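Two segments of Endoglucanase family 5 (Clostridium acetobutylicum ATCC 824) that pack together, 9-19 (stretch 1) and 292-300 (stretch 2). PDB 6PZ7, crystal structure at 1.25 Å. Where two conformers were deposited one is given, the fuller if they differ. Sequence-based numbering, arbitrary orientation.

Stretch 1 (9-19) SQQIVNDMKVG
Stretch 2, residues 292-300: ARKKGITTV

Residues 9-19 and 292-300 belong to one chain, and the contact between them buries 464 Å² summed over both sides. Stretch 1 is helical from Ser-9, with backbone bonds such as Val-13 N to Ser-9 O and Asn-14 N to Gln-10 O, both 2.9 Å. The helix breaks at Lys-17, which adopts positive phi (73/-71), and the chain then extends through Val-18 (-166/143) and Gly-19 (-128/168). Stretch 2 enters as the last turn of a helix, leaves it at Lys-295 (-94/12), turns at Gly-296 with positive phi (78/13) and runs on as a strand through Thr-298, Thr-299 and Val-300. The axes of helix 9-16 and strand 298-300 approach to 8.3 Å, with 49° between their N-to-C directions.

At the start of the contact, Gln-10 (chi1 t, chi2 p, chi3 55°) uses both ends of its amide. Its NE2 donates to Gly-296 O at 3.0 Å and nearly linearly (166°), and also to Asn-14 OD1 one helical turn on, again at 3.0 Å. Its OE1 accepts from water 1 at 2.8 Å; that water also donates to Gly-296 O, likewise at 2.8 Å, so the turn carbonyl has two donors.

Thr-298 lies at the centre, its CA-to-CB bond directed toward the helix. With chi1 m, its OG1 donates to Val-13 O at 2.7 Å, supplying a short hydrogen bond to a carbonyl that otherwise receives only a weak 3.3 Å bond from Met-16 N. The same hydroxyl oxygen accepts from Arg-293 NH1 and NH2, both at 3.0 Å, while Thr-298 CG2 packs 4.0 Å from Met-16 CB and 3.7 Å from Lys-17 O. Thr-298 N, by contrast, is buried by the contact without a partner.

Arg-293 (chi1 t, chi2 p, chi3 m, chi4 120°) thus brings its guanidinium alongside the last turn of the helix, near Val-13, Asn-14 and Lys-17 O. NH2 makes a weak bond to Asn-14 OD1 (3.2 Å, 124°), and NE is joined to that oxygen through water 2, which accepts from NE at 2.9 Å and donates to OD1 at 2.7 Å. Asn-14 (chi1 m, chi2 -15°) points its CA-to-CB bond away, yet its OD1 accepts from Gln-10 NE2, Arg-293 NH2 (weakly) and water 2. Lys-17 O lies at the guanidinium edge, near its plane, 3.1 Å from NH1. Lys-17 O accepts from water 3 at 2.8 Å, and water 3 in turn accepts from Thr-299 N at 2.9 Å, bridging the two backbones.

Beyond this water the chains meet directly as parallel strands. Gly-19 pairs with Val-300, CA to CA 4.0 Å, and Gly-19 N donates to Thr-299 O at 2.9 Å (149°). Two CA-H...O contacts supplement this bond: Val-18 CA to Thr-299 O at 3.5 Å and Val-300 CA to Gly-19 O at 3.4 Å. An ideal CB on Gly-19 would lie 3.0 Å from Val-300 CG1, a clash, so the absent side chain permits the close pairing.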

# COMPACT_ATOMS: atom_id res chain seq x y z
N SER A 9 10.82 12.26 7.30
CA SER A 9 9.78 11.31 6.94
C SER A 9 8.40 11.91 7.14
O SER A 9 7.51 11.74 6.30
CB SER A 9 9.94 10.00 7.73
OG SER A 9 11.05 9.26 7.29
N GLN A 10 8.19 12.63 8.24
CA GLN A 10 6.86 13.18 8.48
C GLN A 10 6.52 14.25 7.46
O GLN A 10 5.38 14.36 6.99
CB GLN A 10 6.72 13.71 9.92
CG GLN A 10 5.32 14.23 10.26
CD GLN A 10 4.25 13.14 10.22
OE1 GLN A 10 4.38 12.11 10.90
NE2 GLN A 10 3.18 13.37 9.47
N GLN A 11 7.51 15.06 7.07
CA GLN A 11 7.29 16.04 6.00
C GLN A 11 6.92 15.36 4.68
O GLN A 11 6.02 15.82 3.96
CB GLN A 11 8.53 16.92 5.83
CG GLN A 11 8.66 17.93 6.98
CD GLN A 11 9.97 18.71 6.86
OE1 GLN A 11 11.03 18.15 6.52
NE2 GLN A 11 9.94 19.97 7.18
N ILE A 12 7.56 14.22 4.39
CA ILE A 12 7.22 13.45 3.20
C ILE A 12 5.78 12.97 3.28
O ILE A 12 5.00 13.09 2.33
CB ILE A 12 8.20 12.26 3.01
CG1 ILE A 12 9.59 12.74 2.61
CG2 ILE A 12 7.68 11.26 1.99
CD1 ILE A 12 9.73 13.25 1.17
N VAL A 13 5.41 12.35 4.41
CA VAL A 13 4.04 11.84 4.57
C VAL A 13 3.02 12.96 4.38
O VAL A 13 2.01 12.80 3.70
CB VAL A 13 3.90 11.14 5.93
CG1 VAL A 13 2.46 10.82 6.26
CG2 VAL A 13 4.69 9.83 5.90
N ASN A 14 3.28 14.13 4.96
CA ASN A 14 2.35 15.23 4.80
C ASN A 14 2.27 15.66 3.34
O ASN A 14 1.19 15.97 2.83
CB ASN A 14 2.79 16.40 5.68
CG ASN A 14 2.60 16.12 7.15
OD1 ASN A 14 1.89 15.20 7.53
ND2 ASN A 14 3.25 16.92 7.99
N ASP A 15 3.41 15.71 2.66
CA ASP A 15 3.45 16.15 1.27
C ASP A 15 2.71 15.18 0.36
O ASP A 15 2.13 15.57 -0.66
CB ASP A 15 4.91 16.32 0.84
CG ASP A 15 5.09 17.24 -0.35
OD1 ASP A 15 4.40 18.30 -0.38
OD2 ASP A 15 5.95 17.00 -1.21
N MET A 16 2.71 13.89 0.70
CA MET A 16 2.01 12.88 -0.09
C MET A 16 0.51 13.17 -0.16
O MET A 16 -0.12 12.84 -1.17
CB MET A 16 2.24 11.49 0.52
CG MET A 16 3.65 10.94 0.33
SD MET A 16 4.05 9.54 1.38
CE MET A 16 3.12 8.25 0.56
N LYS A 17 -0.04 13.76 0.92
CA LYS A 17 -1.40 14.32 1.00
C LYS A 17 -2.51 13.26 1.04
O LYS A 17 -3.17 13.11 2.07
CB LYS A 17 -1.67 15.30 -0.16
CG LYS A 17 -3.03 16.03 -0.07
CD LYS A 17 -3.49 16.64 -1.40
CE LYS A 17 -4.99 16.95 -1.35
NZ LYS A 17 -5.50 17.56 -2.61
N VAL A 18 -2.74 12.59 -0.07
CA VAL A 18 -3.79 11.59 -0.22
C VAL A 18 -3.46 10.85 -1.50
O VAL A 18 -2.97 11.44 -2.48
CB VAL A 18 -5.19 12.22 -0.24
CG1 VAL A 18 -5.40 13.12 -1.46
CG2 VAL A 18 -6.26 11.14 -0.13
N GLY A 19 -3.71 9.55 -1.50
CA GLY A 19 -3.32 8.70 -2.62
C GLY A 19 -4.44 7.84 -3.18
O GLY A 19 -5.52 7.67 -2.58
N ALA A 292 -7.62 11.29 10.06
CA ALA A 292 -6.26 10.81 9.85
C ALA A 292 -5.28 11.96 9.69
O ALA A 292 -4.21 11.96 10.30
CB ALA A 292 -6.23 9.85 8.65
N ARG A 293 -5.65 12.96 8.90
CA ARG A 293 -4.75 14.09 8.66
C ARG A 293 -4.50 14.87 9.94
O ARG A 293 -3.37 15.33 10.17
CB ARG A 293 -5.32 15.01 7.58
CG ARG A 293 -4.54 16.34 7.38
CD ARG A 293 -3.40 16.27 6.35
NE ARG A 293 -2.25 15.45 6.76
CZ ARG A 293 -1.80 14.38 6.11
NH1 ARG A 293 -2.38 13.97 4.99
NH2 ARG A 293 -0.76 13.73 6.60
N LYS A 294 -5.52 15.02 10.79
CA LYS A 294 -5.29 15.70 12.05
C LYS A 294 -4.27 14.97 12.90
O LYS A 294 -3.58 15.60 13.72
CB LYS A 294 -6.61 15.81 12.79
CG LYS A 294 -7.53 16.89 12.24
CD LYS A 294 -8.87 16.93 12.98
CE LYS A 294 -9.79 17.97 12.35
NZ LYS A 294 -11.15 17.93 12.95
N LYS A 295 -4.16 13.66 12.73
CA LYS A 295 -3.19 12.81 13.41
C LYS A 295 -1.92 12.59 12.60
O LYS A 295 -1.14 11.70 12.95
CB LYS A 295 -3.88 11.49 13.78
CG LYS A 295 -4.99 11.69 14.83
CD LYS A 295 -5.92 10.49 14.90
CE LYS A 295 -6.86 10.49 16.10
NZ LYS A 295 -7.57 11.77 16.34
N GLY A 296 -1.70 13.34 11.53
CA GLY A 296 -0.48 13.22 10.77
C GLY A 296 -0.39 12.04 9.83
O GLY A 296 0.71 11.75 9.33
N ILE A 297 -1.49 11.36 9.56
CA ILE A 297 -1.52 10.13 8.78
C ILE A 297 -2.10 10.39 7.40
O ILE A 297 -3.19 10.96 7.27
CB ILE A 297 -2.35 9.05 9.50
CG1 ILE A 297 -1.79 8.74 10.90
CG2 ILE A 297 -2.43 7.79 8.66
CD1 ILE A 297 -2.78 8.04 11.81
N THR A 298 -1.38 9.98 6.36
CA THR A 298 -1.84 10.04 4.97
C THR A 298 -2.46 8.70 4.58
O THR A 298 -1.94 7.64 4.97
CB THR A 298 -0.68 10.41 4.07
OG1 THR A 298 -0.40 11.78 4.33
CG2 THR A 298 -0.98 10.23 2.61
N THR A 299 -3.52 8.75 3.77
CA THR A 299 -4.30 7.59 3.37
C THR A 299 -4.26 7.43 1.86
O THR A 299 -4.07 8.41 1.12
CB THR A 299 -5.78 7.75 3.83
OG1 THR A 299 -6.45 8.75 3.06
CG2 THR A 299 -5.88 8.04 5.32
N VAL A 300 -4.47 6.19 1.41
CA VAL A 300 -4.40 5.83 -0.01
C VAL A 300 -5.58 4.90 -0.31
O VAL A 300 -5.65 3.79 0.23
CB VAL A 300 -3.07 5.16 -0.36
CG1 VAL A 300 -2.96 4.94 -1.87
CG2 VAL A 300 -1.87 5.95 0.16
O HOH W 1 2.68 10.00 10.12
O HOH W 2 -0.27 16.19 8.81
O HOH W 3 -4.86 11.21 3.22